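Local coordinates for protein beta-N-acetylhexosaminidase (Thermotoga neapolitana, PDB 5BZA) that probably hydrolyses terminal non-reducing N-acetyl-D-hexosamine residues from N-acetyl-beta-D-hexosaminides, as a thermostable member of glycoside hydrolase family 3, at residues B[179-183]-B[184-188]; B[225-228]-B[229-233]; B[236-239]-B[240-244]; B[300-303]-B[304-308]; B[307-310]-B[311-315]. All coordinates share one frame; numbering follows the deposited sequence.

Interaction 1: residues B[179-183]-B[184-188]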
loop_
_atom_site.group_PDB
_atom_site.type_symbol
_atom_site.label_atom_id
_atom_site.label_comp_id
_atom_site.label_asym_id
_atom_site.label_seq_id
_atom_site.Cartn_x
_atom_site.Cartn_y
_atom_site.Cartn_z
ATOM N N VAL B 179 16.659 -23.949 23.968
ATOM C CA VAL B 179 15.868 -23.392 25.084
ATOM C C VAL B 179 15.909 -24.405 26.236
ATOM O O VAL B 179 15.589 -25.574 26.037
ATOM C CB VAL B 179 14.415 -23.087 24.665
ATOM C CG1 VAL B 179 13.492 -22.970 25.845
ATOM C CG2 VAL B 179 14.375 -21.811 23.795
ATOM N N ASN B 180 16.312 -23.974 27.427
ATOM C CA ASN B 180 16.589 -24.956 28.505
ATOM C C ASN B 180 15.388 -25.223 29.367
ATOM O O ASN B 180 15.475 -25.999 30.321
ATOM C CB ASN B 180 17.693 -24.460 29.426
ATOM C CG ASN B 180 19.005 -24.400 28.750
ATOM O OD1 ASN B 180 19.398 -25.318 28.009
ATOM N ND2 ASN B 180 19.688 -23.277 28.941
ATOM N N ALA B 181 14.288 -24.536 29.075
ATOM C CA ALA B 181 13.094 -24.655 29.895
ATOM C C ALA B 181 12.614 -26.098 30.000
ATOM O O ALA B 181 12.622 -26.851 29.021
ATOM C CB ALA B 181 11.950 -23.750 29.312
ATOM N N SER B 182 12.196 -26.484 31.199
ATOM C CA SER B 182 11.505 -27.762 31.394
ATOM C C SER B 182 10.115 -27.735 30.743
ATOM O O SER B 182 9.518 -26.661 30.568
ATOM C CB SER B 182 11.366 -28.055 32.870
ATOM O OG SER B 182 10.454 -27.120 33.434
ATOM N N PHE B 183 9.568 -28.904 30.443
ATOM C CA PHE B 183 8.249 -28.960 29.848
ATOM C C PHE B 183 7.152 -28.337 30.707
ATOM O O PHE B 183 6.152 -27.773 30.188
ATOM C CB PHE B 183 7.825 -30.383 29.536
ATOM C CG PHE B 183 6.443 -30.436 29.003
ATOM C CD1 PHE B 183 6.172 -29.958 27.708
ATOM C CD2 PHE B 183 5.388 -30.845 29.801
ATOM C CE1 PHE B 183 4.876 -29.967 27.213
ATOM C CE2 PHE B 183 4.095 -30.847 29.302
ATOM C CZ PHE B 183 3.839 -30.407 28.013
ATOM N N GLU B 184 7.301 -28.463 32.015
ATOM C CA GLU B 184 6.295 -27.871 32.876
ATOM C C GLU B 184 6.318 -26.337 32.688
ATOM O O GLU B 184 5.261 -25.693 32.639
ATOM C CB GLU B 184 6.544 -28.286 34.334
ATOM C CG GLU B 184 5.877 -27.384 35.380
ATOM C CD GLU B 184 6.722 -26.145 35.707
ATOM O OE1 GLU B 184 7.978 -26.283 35.755
ATOM O OE2 GLU B 184 6.131 -25.040 35.881
ATOM N N GLU B 185 7.515 -25.776 32.523
ATOM C CA GLU B 185 7.647 -24.345 32.252
ATOM C C GLU B 185 7.151 -23.891 30.853
ATOM O O GLU B 185 6.515 -22.839 30.740
ATOM C CB GLU B 185 9.087 -23.919 32.413
ATOM C CG GLU B 185 9.236 -22.427 32.351
ATOM C CD GLU B 185 10.667 -22.009 32.227
ATOM O OE1 GLU B 185 11.545 -22.881 32.367
ATOM O OE2 GLU B 185 10.932 -20.826 31.974
ATOM N N LEU B 186 7.471 -24.660 29.810
ATOM C CA LEU B 186 6.966 -24.384 28.471
ATOM C C LEU B 186 5.454 -24.406 28.495
ATOM O O LEU B 186 4.786 -23.539 27.894
ATOM C CB LEU B 186 7.474 -25.404 27.453
ATOM C CG LEU B 186 8.956 -25.344 27.120
ATOM C CD1 LEU B 186 9.376 -26.501 26.162
ATOM C CD2 LEU B 186 9.274 -23.996 26.514
ATOM N N TRP B 187 4.907 -25.417 29.174
ATOM C CA TRP B 187 3.461 -25.550 29.276
ATOM C C TRP B 187 2.844 -24.331 29.952
ATOM O O TRP B 187 1.813 -23.828 29.510
ATOM C CB TRP B 187 3.062 -26.776 30.051
ATOM C CG TRP B 187 1.549 -26.977 30.085
ATOM C CD1 TRP B 187 0.687 -26.625 31.090
ATOM C CD2 TRP B 187 0.743 -27.569 29.054
ATOM N NE1 TRP B 187 -0.611 -26.960 30.736
ATOM C CE2 TRP B 187 -0.595 -27.561 29.508
ATOM C CE3 TRP B 187 1.030 -28.115 27.787
ATOM C CZ2 TRP B 187 -1.644 -28.087 28.753
ATOM C CZ3 TRP B 187 -0.028 -28.642 27.023
ATOM C CH2 TRP B 187 -1.344 -28.616 27.511
ATOM N N ARG B 188 3.472 -23.876 31.030
ATOM C CA ARG B 188 2.937 -22.736 31.782
ATOM C C ARG B 188 3.055 -21.384 31.080
ATOM O O ARG B 188 2.251 -20.481 31.322
ATOM C CB ARG B 188 3.645 -22.610 33.125
ATOM C CG ARG B 188 3.221 -23.593 34.190
ATOM C CD ARG B 188 3.686 -23.052 35.566
ATOM N NE ARG B 188 5.155 -23.048 35.722
ATOM C CZ ARG B 188 5.958 -22.004 35.479
ATOM N NH1 ARG B 188 7.275 -22.124 35.660
ATOM N NH2 ARG B 188 5.452 -20.844 35.062
HETATM O O HOH W 1 12.200 -25.014 33.335
#
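From S182 onward the chain turns into helix 183-188, and the first turn closes with L186 N bonded to S182 O (3.0 Å) and W187 N to F183 O (2.9 Å). S182 is the N-cap: its hydroxyl OG accepts a weak capping bond from E185 N at 3.4 Å. A short oxygen-bearing side chain suits this place because chi1 of 68° puts OG between the backbone N and the carbonyl carbon, where it faces E185 N. One water ties the cap together, accepting from S182 N, donating to E185 OE1 and sharing a hydrogen bond with S182 OG. The extended E185 side chain runs back beside A181, whose small CB lies 3.2 Å from E185 OE1 and also touches L186 CD2. On another flank F183 and W187 lie side by side; CZ of F183 comes within 3.6 Å of W187 CE3, the two ring planes inclined at 45°, while W187 CB sits over one face of the phenylalanine. E185, beside E189, belongs to a zinc site seen for this protein; here a cadmium ion lies about 3 Å from its side chain. F183 rests on V231 and K235 of helix 225-235, and W187 makes a cation-pi contact with R195 of helix 192-198.

Interaction 2: residues B[225-228]-B[229-233]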
loop_
_atom_site.group_PDB
_atom_site.type_symbol
_atom_site.label_atom_id
_atom_site.label_comp_id
_atom_site.label_asym_id
_atom_site.label_seq_id
_atom_site.Cartn_x
_atom_site.Cartn_y
_atom_site.Cartn_z
ATOM N N LYS B 225 9.013 -35.708 17.034
ATOM C CA LYS B 225 7.750 -36.433 17.174
ATOM C C LYS B 225 7.146 -36.232 18.564
ATOM O O LYS B 225 5.927 -36.219 18.750
ATOM C CB LYS B 225 7.955 -37.931 16.931
ATOM C CG LYS B 225 6.662 -38.734 17.035
ATOM C CD LYS B 225 6.876 -40.210 16.709
ATOM C CE LYS B 225 7.486 -40.441 15.320
ATOM N NZ LYS B 225 7.428 -41.902 14.941
ATOM N N LYS B 226 7.998 -36.025 19.549
ATOM C CA LYS B 226 7.442 -35.821 20.859
ATOM C C LYS B 226 6.721 -34.483 20.889
ATOM O O LYS B 226 5.546 -34.421 21.240
ATOM C CB LYS B 226 8.533 -35.897 21.915
ATOM C CG LYS B 226 8.040 -35.694 23.343
ATOM C CD LYS B 226 9.178 -35.961 24.335
ATOM C CE LYS B 226 8.700 -35.893 25.786
ATOM N NZ LYS B 226 7.436 -36.696 25.993
ATOM N N LEU B 227 7.383 -33.439 20.417
ATOM C CA LEU B 227 6.814 -32.096 20.478
ATOM C C LEU B 227 5.614 -31.941 19.526
ATOM O O LEU B 227 4.622 -31.322 19.895
ATOM C CB LEU B 227 7.908 -31.052 20.155
ATOM C CG LEU B 227 8.870 -30.769 21.327
ATOM C CD1 LEU B 227 10.105 -29.976 20.912
ATOM C CD2 LEU B 227 8.171 -30.104 22.481
ATOM N N ILE B 228 5.673 -32.497 18.321
ATOM C CA ILE B 228 4.555 -32.262 17.402
ATOM C C ILE B 228 3.410 -33.270 17.623
ATOM O O ILE B 228 2.246 -32.887 17.626
ATOM C CB ILE B 228 5.018 -32.272 15.923
ATOM C CG1 ILE B 228 6.084 -31.222 15.691
ATOM C CG2 ILE B 228 3.833 -32.052 14.960
ATOM C CD1 ILE B 228 6.753 -31.397 14.352
ATOM N N THR B 229 3.710 -34.557 17.842
ATOM C CA THR B 229 2.598 -35.504 18.059
ATOM C C THR B 229 2.132 -35.525 19.521
ATOM O O THR B 229 0.949 -35.299 19.804
ATOM C CB THR B 229 2.940 -36.966 17.665
ATOM O OG1 THR B 229 3.378 -37.030 16.303
ATOM C CG2 THR B 229 1.682 -37.845 17.822
ATOM N N GLU B 230 3.053 -35.738 20.454
ATOM C CA GLU B 230 2.641 -35.916 21.845
ATOM C C GLU B 230 2.122 -34.594 22.403
ATOM O O GLU B 230 1.083 -34.551 23.092
ATOM C CB GLU B 230 3.790 -36.445 22.711
ATOM C CG GLU B 230 4.294 -37.813 22.306
ATOM C CD GLU B 230 5.205 -38.432 23.348
ATOM O OE1 GLU B 230 5.215 -37.944 24.505
ATOM O OE2 GLU B 230 5.960 -39.371 22.992
ATOM N N VAL B 231 2.843 -33.507 22.144
ATOM C CA VAL B 231 2.370 -32.250 22.691
ATOM C C VAL B 231 1.336 -31.575 21.805
ATOM O O VAL B 231 0.216 -31.321 22.261
ATOM C CB VAL B 231 3.528 -31.291 22.975
ATOM C CG1 VAL B 231 3.007 -29.993 23.595
ATOM C CG2 VAL B 231 4.439 -31.961 23.924
ATOM N N LEU B 232 1.659 -31.319 20.538
ATOM C CA LEU B 232 0.769 -30.501 19.723
ATOM C C LEU B 232 -0.493 -31.232 19.246
ATOM O O LEU B 232 -1.613 -30.692 19.360
ATOM C CB LEU B 232 1.531 -29.935 18.525
ATOM C CG LEU B 232 0.647 -29.075 17.613
ATOM C CD1 LEU B 232 0.089 -27.871 18.373
ATOM C CD2 LEU B 232 1.383 -28.672 16.392
ATOM N N ARG B 233 -0.317 -32.417 18.646
ATOM C CA ARG B 233 -1.461 -33.206 18.161
ATOM C C ARG B 233 -2.323 -33.783 19.299
ATOM O O ARG B 233 -3.553 -33.747 19.234
ATOM C CB ARG B 233 -1.003 -34.355 17.263
ATOM C CG ARG B 233 -0.264 -33.944 16.009
ATOM C CD ARG B 233 -1.069 -32.984 15.166
ATOM N NE ARG B 233 -0.525 -32.902 13.805
ATOM C CZ ARG B 233 -1.097 -32.239 12.795
ATOM N NH1 ARG B 233 -2.225 -31.563 13.011
ATOM N NH2 ARG B 233 -0.525 -32.219 11.590
#
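K226 reaches along the surface of helix 225-235 to E230, one turn later. From CB its chain runs outward, CG anti to the backbone N (chi1 -180°), and CG itself passes 3.8 Å from E230 OE1. CD and CE carry the chain on, and a bend at the last torsion, 48°, turns NZ back to the carboxylate. There NZ forms a salt bridge with E230 OE1 at 3.0 Å, coming from above the carboxylate plane, 41° out of it. A long, flexible lysine suits a partly exposed position, since its last torsion can turn the amine to a neighbouring carboxylate. The helix is the crossover of a beta-alpha-beta unit, between strands 205-208 and 241-243 of the TIM-barrel-like domain, and here it widens into pi-type turns: V231 N bonds to K226 O (3.0 Å), L232 N to L227 O (3.0 Å) and R233 N to I228 O (2.8 Å), each five residues back. L227 CD2 meets V231 CG2, and I228 CG2 meets L232 CD2, both at 4.4 Å, branched apolar chains fitting the buried flank. T229 OG1 bonds to A268 O, while the guanidinium of R233 reaches G269 O, N271 OD1 and the carbonyls of F238 and G240.

Interaction 3: residues B[236-239]-B[240-244]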
loop_
_atom_site.group_PDB
_atom_site.type_symbol
_atom_site.label_atom_id
_atom_site.label_comp_id
_atom_site.label_asym_id
_atom_site.label_seq_id
_atom_site.Cartn_x
_atom_site.Cartn_y
_atom_site.Cartn_z
ATOM N N LEU B 236 -2.404 -31.008 23.107
ATOM C CA LEU B 236 -3.057 -29.747 22.710
ATOM C C LEU B 236 -4.228 -29.913 21.761
ATOM O O LEU B 236 -5.005 -28.965 21.546
ATOM C CB LEU B 236 -2.017 -28.838 22.063
ATOM C CG LEU B 236 -1.092 -28.248 23.100
ATOM C CD1 LEU B 236 0.162 -27.593 22.511
ATOM C CD2 LEU B 236 -1.909 -27.272 23.873
ATOM N N ASN B 237 -4.354 -31.105 21.188
ATOM C CA ASN B 237 -5.480 -31.454 20.325
ATOM C C ASN B 237 -5.610 -30.573 19.035
ATOM O O ASN B 237 -6.710 -30.365 18.480
ATOM C CB ASN B 237 -6.776 -31.409 21.154
ATOM C CG ASN B 237 -7.860 -32.280 20.566
ATOM O OD1 ASN B 237 -7.563 -33.360 20.037
ATOM N ND2 ASN B 237 -9.116 -31.812 20.614
ATOM N N PHE B 238 -4.477 -30.112 18.516
ATOM C CA PHE B 238 -4.501 -29.343 17.282
ATOM C C PHE B 238 -4.519 -30.311 16.109
ATOM O O PHE B 238 -3.601 -31.099 15.937
ATOM C CB PHE B 238 -3.296 -28.387 17.168
ATOM C CG PHE B 238 -3.290 -27.577 15.881
ATOM C CD1 PHE B 238 -4.295 -26.675 15.603
ATOM C CD2 PHE B 238 -2.274 -27.740 14.940
ATOM C CE1 PHE B 238 -4.307 -25.942 14.402
ATOM C CE2 PHE B 238 -2.265 -27.023 13.737
ATOM C CZ PHE B 238 -3.293 -26.113 13.468
ATOM N N LYS B 239 -5.582 -30.266 15.313
ATOM C CA LYS B 239 -5.711 -31.203 14.206
ATOM C C LYS B 239 -5.568 -30.444 12.880
ATOM O O LYS B 239 -5.896 -30.966 11.799
ATOM C CB LYS B 239 -7.053 -31.968 14.282
ATOM C CG LYS B 239 -7.328 -32.658 15.647
ATOM C CD LYS B 239 -6.113 -33.458 16.118
ATOM C CE LYS B 239 -6.447 -34.447 17.238
ATOM N NZ LYS B 239 -5.200 -35.009 17.862
ATOM N N GLY B 240 -5.117 -29.195 12.968
ATOM C CA GLY B 240 -5.026 -28.381 11.780
ATOM C C GLY B 240 -3.695 -28.531 11.071
ATOM O O GLY B 240 -2.980 -29.512 11.242
ATOM N N LEU B 241 -3.367 -27.517 10.274
ATOM C CA LEU B 241 -2.203 -27.516 9.408
ATOM C C LEU B 241 -0.938 -27.110 10.161
ATOM O O LEU B 241 -0.901 -26.054 10.837
ATOM C CB LEU B 241 -2.467 -26.567 8.215
ATOM C CG LEU B 241 -1.358 -26.329 7.186
ATOM C CD1 LEU B 241 -0.986 -27.640 6.440
ATOM C CD2 LEU B 241 -1.771 -25.243 6.172
ATOM N N VAL B 242 0.087 -27.960 10.053
ATOM C CA VAL B 242 1.388 -27.714 10.669
ATOM C C VAL B 242 2.472 -27.570 9.617
ATOM O O VAL B 242 2.670 -28.465 8.787
ATOM C CB VAL B 242 1.820 -28.893 11.645
ATOM C CG1 VAL B 242 3.331 -28.772 12.075
ATOM C CG2 VAL B 242 0.905 -28.976 12.827
ATOM N N LEU B 243 3.218 -26.475 9.696
ATOM C CA LEU B 243 4.312 -26.175 8.772
ATOM C C LEU B 243 5.650 -26.143 9.433
ATOM O O LEU B 243 5.765 -25.654 10.542
ATOM C CB LEU B 243 4.142 -24.786 8.111
ATOM C CG LEU B 243 3.328 -24.473 6.882
ATOM C CD1 LEU B 243 1.907 -24.944 7.050
ATOM C CD2 LEU B 243 3.361 -22.964 6.794
ATOM N N SER B 244 6.686 -26.563 8.719
ATOM C CA SER B 244 8.025 -26.287 9.202
ATOM C C SER B 244 8.344 -24.807 9.083
ATOM O O SER B 244 7.776 -24.082 8.230
ATOM C CB SER B 244 9.048 -27.121 8.426
ATOM O OG SER B 244 9.326 -26.606 7.130
#
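F238 lays one face of its ring against the backbone of G240, two residues on. The CA of G240 stands 3.7 Å from the ring centroid, 27° off the normal, a CH-pi contact, and G240 N lies over the centre of the same face, 3.4 Å above the plane. Glycine suits this place because a side chain on it would run into F238 CZ, which already lies 3.3 Å from G240 CA. The rim of the ring is used as well: CE2 approaches L241 O to 3.3 Å and V242 CG2 to 3.8 Å, both partners lying at the edge and near the ring plane. A chi1 of 180° sets the ring beside the carbonyl carbon, and it extends along the chain toward G240 where the loop enters strand 241-243. Replacing F238 by an alanine would probably open a gap beside G240 and leave V242 CG2 without its aromatic neighbour. A flat apolar ring can lie close to a peptide and still pack at its edge. The K239 amine instead turns back to R233 O. Around this loop, F238 stacks with F198 of helix 192-198 and touches L232 and Y312, from helices 225-235 and 299-314, while strand 241-243 pairs with strand 205-208.

Interaction 4: residues B[300-303]-B[304-308]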
loop_
_atom_site.group_PDB
_atom_site.type_symbol
_atom_site.label_atom_id
_atom_site.label_comp_id
_atom_site.label_asym_id
_atom_site.label_seq_id
_atom_site.Cartn_x
_atom_site.Cartn_y
_atom_site.Cartn_z
ATOM N N GLY B 300 -0.116 -43.361 5.490
ATOM C CA GLY B 300 -1.239 -42.786 6.218
ATOM C C GLY B 300 -1.011 -41.325 6.579
ATOM O O GLY B 300 -1.937 -40.504 6.548
ATOM N N LYS B 301 0.240 -41.000 6.901
ATOM C CA LYS B 301 0.602 -39.656 7.319
ATOM C C LYS B 301 0.582 -38.683 6.132
ATOM O O LYS B 301 0.037 -37.572 6.240
ATOM C CB LYS B 301 1.970 -39.682 7.968
ATOM C CG LYS B 301 1.916 -40.352 9.297
ATOM C CD LYS B 301 3.279 -40.455 9.921
ATOM C CE LYS B 301 3.204 -41.330 11.159
ATOM N NZ LYS B 301 4.505 -41.976 11.300
ATOM N N VAL B 302 1.158 -39.106 5.012
ATOM C CA VAL B 302 1.138 -38.304 3.792
ATOM C C VAL B 302 -0.287 -38.033 3.392
ATOM O O VAL B 302 -0.625 -36.902 3.060
ATOM C CB VAL B 302 1.874 -38.968 2.614
ATOM C CG1 VAL B 302 1.759 -38.102 1.382
ATOM C CG2 VAL B 302 3.324 -39.161 2.943
ATOM N N GLU B 303 -1.126 -39.067 3.466
ATOM C CA GLU B 303 -2.550 -38.957 3.137
ATOM C C GLU B 303 -3.347 -38.024 4.069
ATOM O O GLU B 303 -4.212 -37.260 3.607
ATOM C CB GLU B 303 -3.182 -40.345 3.132
ATOM C CG GLU B 303 -4.631 -40.371 2.662
ATOM C CD GLU B 303 -5.315 -41.694 2.966
ATOM O OE1 GLU B 303 -4.622 -42.638 3.442
ATOM O OE2 GLU B 303 -6.545 -41.783 2.729
ATOM N N ARG B 304 -3.100 -38.114 5.378
ATOM C CA ARG B 304 -3.787 -37.248 6.341
ATOM C C ARG B 304 -3.380 -35.813 6.089
ATOM O O ARG B 304 -4.199 -34.899 6.152
ATOM C CB ARG B 304 -3.470 -37.652 7.799
ATOM C CG ARG B 304 -4.152 -38.963 8.232
ATOM C CD ARG B 304 -4.189 -39.202 9.749
ATOM N NE ARG B 304 -2.881 -39.444 10.365
ATOM C CZ ARG B 304 -2.284 -40.643 10.436
ATOM N NH1 ARG B 304 -2.856 -41.719 9.885
ATOM N NH2 ARG B 304 -1.093 -40.767 11.030
ATOM N N SER B 305 -2.090 -35.640 5.816
ATOM C CA SER B 305 -1.527 -34.354 5.457
ATOM C C SER B 305 -2.208 -33.742 4.222
ATOM O O SER B 305 -2.674 -32.600 4.262
ATOM C CB SER B 305 -0.031 -34.522 5.225
ATOM O OG SER B 305 0.636 -34.713 6.469
ATOM N N ILE B 306 -2.266 -34.506 3.134
ATOM C CA ILE B 306 -2.939 -34.070 1.924
ATOM C C ILE B 306 -4.390 -33.689 2.216
ATOM O O ILE B 306 -4.906 -32.682 1.690
ATOM C CB ILE B 306 -2.859 -35.133 0.828
ATOM C CG1 ILE B 306 -1.427 -35.192 0.297
ATOM C CG2 ILE B 306 -3.830 -34.822 -0.289
ATOM C CD1 ILE B 306 -1.211 -36.185 -0.821
ATOM N N LYS B 307 -5.048 -34.475 3.072
ATOM C CA LYS B 307 -6.437 -34.177 3.436
ATOM C C LYS B 307 -6.543 -32.801 4.119
ATOM O O LYS B 307 -7.414 -31.970 3.777
ATOM C CB LYS B 307 -6.986 -35.261 4.372
ATOM C CG LYS B 307 -8.445 -35.066 4.775
ATOM C CD LYS B 307 -9.021 -36.324 5.413
ATOM C CE LYS B 307 -10.266 -36.003 6.250
ATOM N NZ LYS B 307 -11.037 -34.834 5.690
ATOM N N ILE B 308 -5.623 -32.555 5.056
ATOM C CA ILE B 308 -5.597 -31.286 5.766
ATOM C C ILE B 308 -5.372 -30.099 4.795
ATOM O O ILE B 308 -6.123 -29.110 4.818
ATOM C CB ILE B 308 -4.522 -31.301 6.871
ATOM C CG1 ILE B 308 -4.900 -32.301 7.958
ATOM C CG2 ILE B 308 -4.364 -29.942 7.499
ATOM C CD1 ILE B 308 -3.909 -32.376 9.084
#
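This is a local contact between successive turns of an alpha-helix, 299-314, a helix of the TIM-barrel-like domain. Regular i to i+4 backbone bonds run through it: R304 N to G300 O, S305 N to K301 O and I306 N to V302 O, all at 2.9 Å. S305 adds its hydroxyl to this pattern. With OG beside its own backbone N and anti to the carbonyl carbon (chi1 -73°), the group leans back and OG donates to K301 O, so that one carbonyl oxygen accepts from both S305 N and S305 OG, which approach it from opposite faces of its plane. A small hydroxyl fits this buried position, since it can pay for its own polarity within the helix, and it also bonds to N271 ND2. An alanine at S305 is likely to cost K301 O its hydroxyl donor and leave N271 ND2 without this mate. On the apolar flank, V302 and I306 point the same way, V302 CG1 and I306 CD1 4.2 Å apart, with V302 touching L5 and I306 touching L8. R304 folds back at the surface, bent at chi3, and lays one face of its guanidinium over G300, where no side chain stands in the way; the oxygen of G300 is 3.5 Å above that plane. K301 instead sends NZ to E267, while its CG lies 3.5 Å from R304 NH2.

Interaction 5: residues B[307-310]-B[311-315]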
loop_
_atom_site.group_PDB
_atom_site.type_symbol
_atom_site.label_atom_id
_atom_site.label_comp_id
_atom_site.label_asym_id
_atom_site.label_seq_id
_atom_site.Cartn_x
_atom_site.Cartn_y
_atom_site.Cartn_z
ATOM N N LYS B 307 -5.048 -34.475 3.072
ATOM C CA LYS B 307 -6.437 -34.177 3.436
ATOM C C LYS B 307 -6.543 -32.801 4.119
ATOM O O LYS B 307 -7.414 -31.970 3.777
ATOM C CB LYS B 307 -6.986 -35.261 4.372
ATOM C CG LYS B 307 -8.445 -35.066 4.775
ATOM C CD LYS B 307 -9.021 -36.324 5.413
ATOM C CE LYS B 307 -10.266 -36.003 6.250
ATOM N NZ LYS B 307 -11.037 -34.834 5.690
ATOM N N ILE B 308 -5.623 -32.555 5.056
ATOM C CA ILE B 308 -5.597 -31.286 5.766
ATOM C C ILE B 308 -5.372 -30.099 4.795
ATOM O O ILE B 308 -6.123 -29.110 4.818
ATOM C CB ILE B 308 -4.522 -31.301 6.871
ATOM C CG1 ILE B 308 -4.900 -32.301 7.958
ATOM C CG2 ILE B 308 -4.364 -29.942 7.499
ATOM C CD1 ILE B 308 -3.909 -32.376 9.084
ATOM N N VAL B 309 -4.359 -30.211 3.935
ATOM C CA VAL B 309 -4.096 -29.141 2.998
ATOM C C VAL B 309 -5.305 -28.864 2.112
ATOM O O VAL B 309 -5.668 -27.706 1.888
ATOM C CB VAL B 309 -2.882 -29.435 2.121
ATOM C CG1 VAL B 309 -2.805 -28.414 0.967
ATOM C CG2 VAL B 309 -1.633 -29.407 2.950
ATOM N N ASP B 310 -5.956 -29.923 1.642
ATOM C CA ASP B 310 -7.146 -29.745 0.800
ATOM C C ASP B 310 -8.272 -29.051 1.568
ATOM O O ASP B 310 -8.952 -28.164 1.042
ATOM C CB ASP B 310 -7.587 -31.095 0.241
ATOM C CG ASP B 310 -6.828 -31.462 -1.023
ATOM O OD1 ASP B 310 -6.186 -30.556 -1.609
ATOM O OD2 ASP B 310 -6.822 -32.655 -1.404
ATOM N N GLU B 311 -8.462 -29.422 2.824
ATOM C CA GLU B 311 -9.458 -28.701 3.606
ATOM C C GLU B 311 -9.101 -27.203 3.648
ATOM O O GLU B 311 -9.961 -26.365 3.334
ATOM C CB GLU B 311 -9.594 -29.315 5.011
ATOM C CG GLU B 311 -10.272 -30.700 4.935
ATOM C CD GLU B 311 -10.179 -31.539 6.230
ATOM O OE1 GLU B 311 -10.864 -32.594 6.305
ATOM O OE2 GLU B 311 -9.395 -31.182 7.149
ATOM N N TYR B 312 -7.843 -26.856 3.954
ATOM C CA TYR B 312 -7.480 -25.424 4.035
ATOM C C TYR B 312 -7.690 -24.708 2.690
ATOM O O TYR B 312 -8.244 -23.607 2.637
ATOM C CB TYR B 312 -6.029 -25.226 4.509
ATOM C CG TYR B 312 -5.907 -25.275 6.031
ATOM C CD1 TYR B 312 -6.181 -26.455 6.722
ATOM C CD2 TYR B 312 -5.558 -24.140 6.780
ATOM C CE1 TYR B 312 -6.097 -26.520 8.134
ATOM C CE2 TYR B 312 -5.480 -24.194 8.202
ATOM C CZ TYR B 312 -5.747 -25.396 8.874
ATOM O OH TYR B 312 -5.661 -25.496 10.277
ATOM N N LEU B 313 -7.201 -25.328 1.621
ATOM C CA LEU B 313 -7.347 -24.816 0.279
ATOM C C LEU B 313 -8.795 -24.507 -0.008
ATOM O O LEU B 313 -9.129 -23.409 -0.473
ATOM C CB LEU B 313 -6.819 -25.818 -0.743
ATOM C CG LEU B 313 -5.296 -25.853 -0.877
ATOM C CD1 LEU B 313 -4.809 -26.945 -1.808
ATOM C CD2 LEU B 313 -4.838 -24.486 -1.386
ATOM N N SER B 314 -9.669 -25.450 0.315
ATOM C CA SER B 314 -11.091 -25.260 0.041
ATOM C C SER B 314 -11.633 -24.090 0.857
ATOM O O SER B 314 -12.475 -23.322 0.377
ATOM C CB SER B 314 -11.862 -26.545 0.301
ATOM O OG SER B 314 -11.475 -27.509 -0.672
ATOM N N ALA B 315 -11.104 -23.914 2.064
ATOM C CA ALA B 315 -11.564 -22.834 2.951
ATOM C C ALA B 315 -11.329 -21.401 2.397
ATOM O O ALA B 315 -11.849 -20.426 2.944
ATOM C CB ALA B 315 -10.904 -22.971 4.331
#
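Helix 299-314 runs on from 307-310 into the following residues, with E311 N bonded to K307 O, Y312 N to I308 O and L313 N to V309 O, the last at 2.8 Å. D310 O takes two donors from S314, its N and its OG, the hydroxyl at 3.1 Å; they come from opposite faces of the carbonyl plane. On the exposed side K307 and E311 form a salt bridge, NZ to OE1, though it is modelled too short for its length to be trusted; opposite charges one turn apart suit such a surface. I308 CG2 packs against Y312 CE1 at 3.9 Å, and V309 CG1 against L313 CD1 at 3.7 Å, branched and aromatic groups suiting the inward side. For Y312, chi1 of -83° sets CG beside the backbone N and CD1 3.3 Å from I308 O, at the ring edge. The D310 carboxylate pairs with K7. I308 and V309 rest on L241, while Y312 OH bonds to L241 N and to T204 O, joining the helix to strand 241-243 and to the residue before strand 205-208.

All five are local contacts, but they differ in burial. Interaction 3 is the buried one, an aromatic ring on a glycine at the entry to strand 241-243, whereas the others lie on helices, or in interaction 1 at the start of one, and are partly buried. Interactions 4 and 5 share helix 299-314, K307 and I308; interaction 2 is the helix preceding that strand. Both helices meet interaction 3: L232 packs on V242, and I308 on L241. Interaction 1 lies farther out, reaching interaction 2 through F183 and V231 and interaction 3 through W187 and L236. Salt bridges mark the surfaces of 2 and 5, a water-assisted cap marks 1, and serine-to-carbonyl bonds recur in 4 and 5.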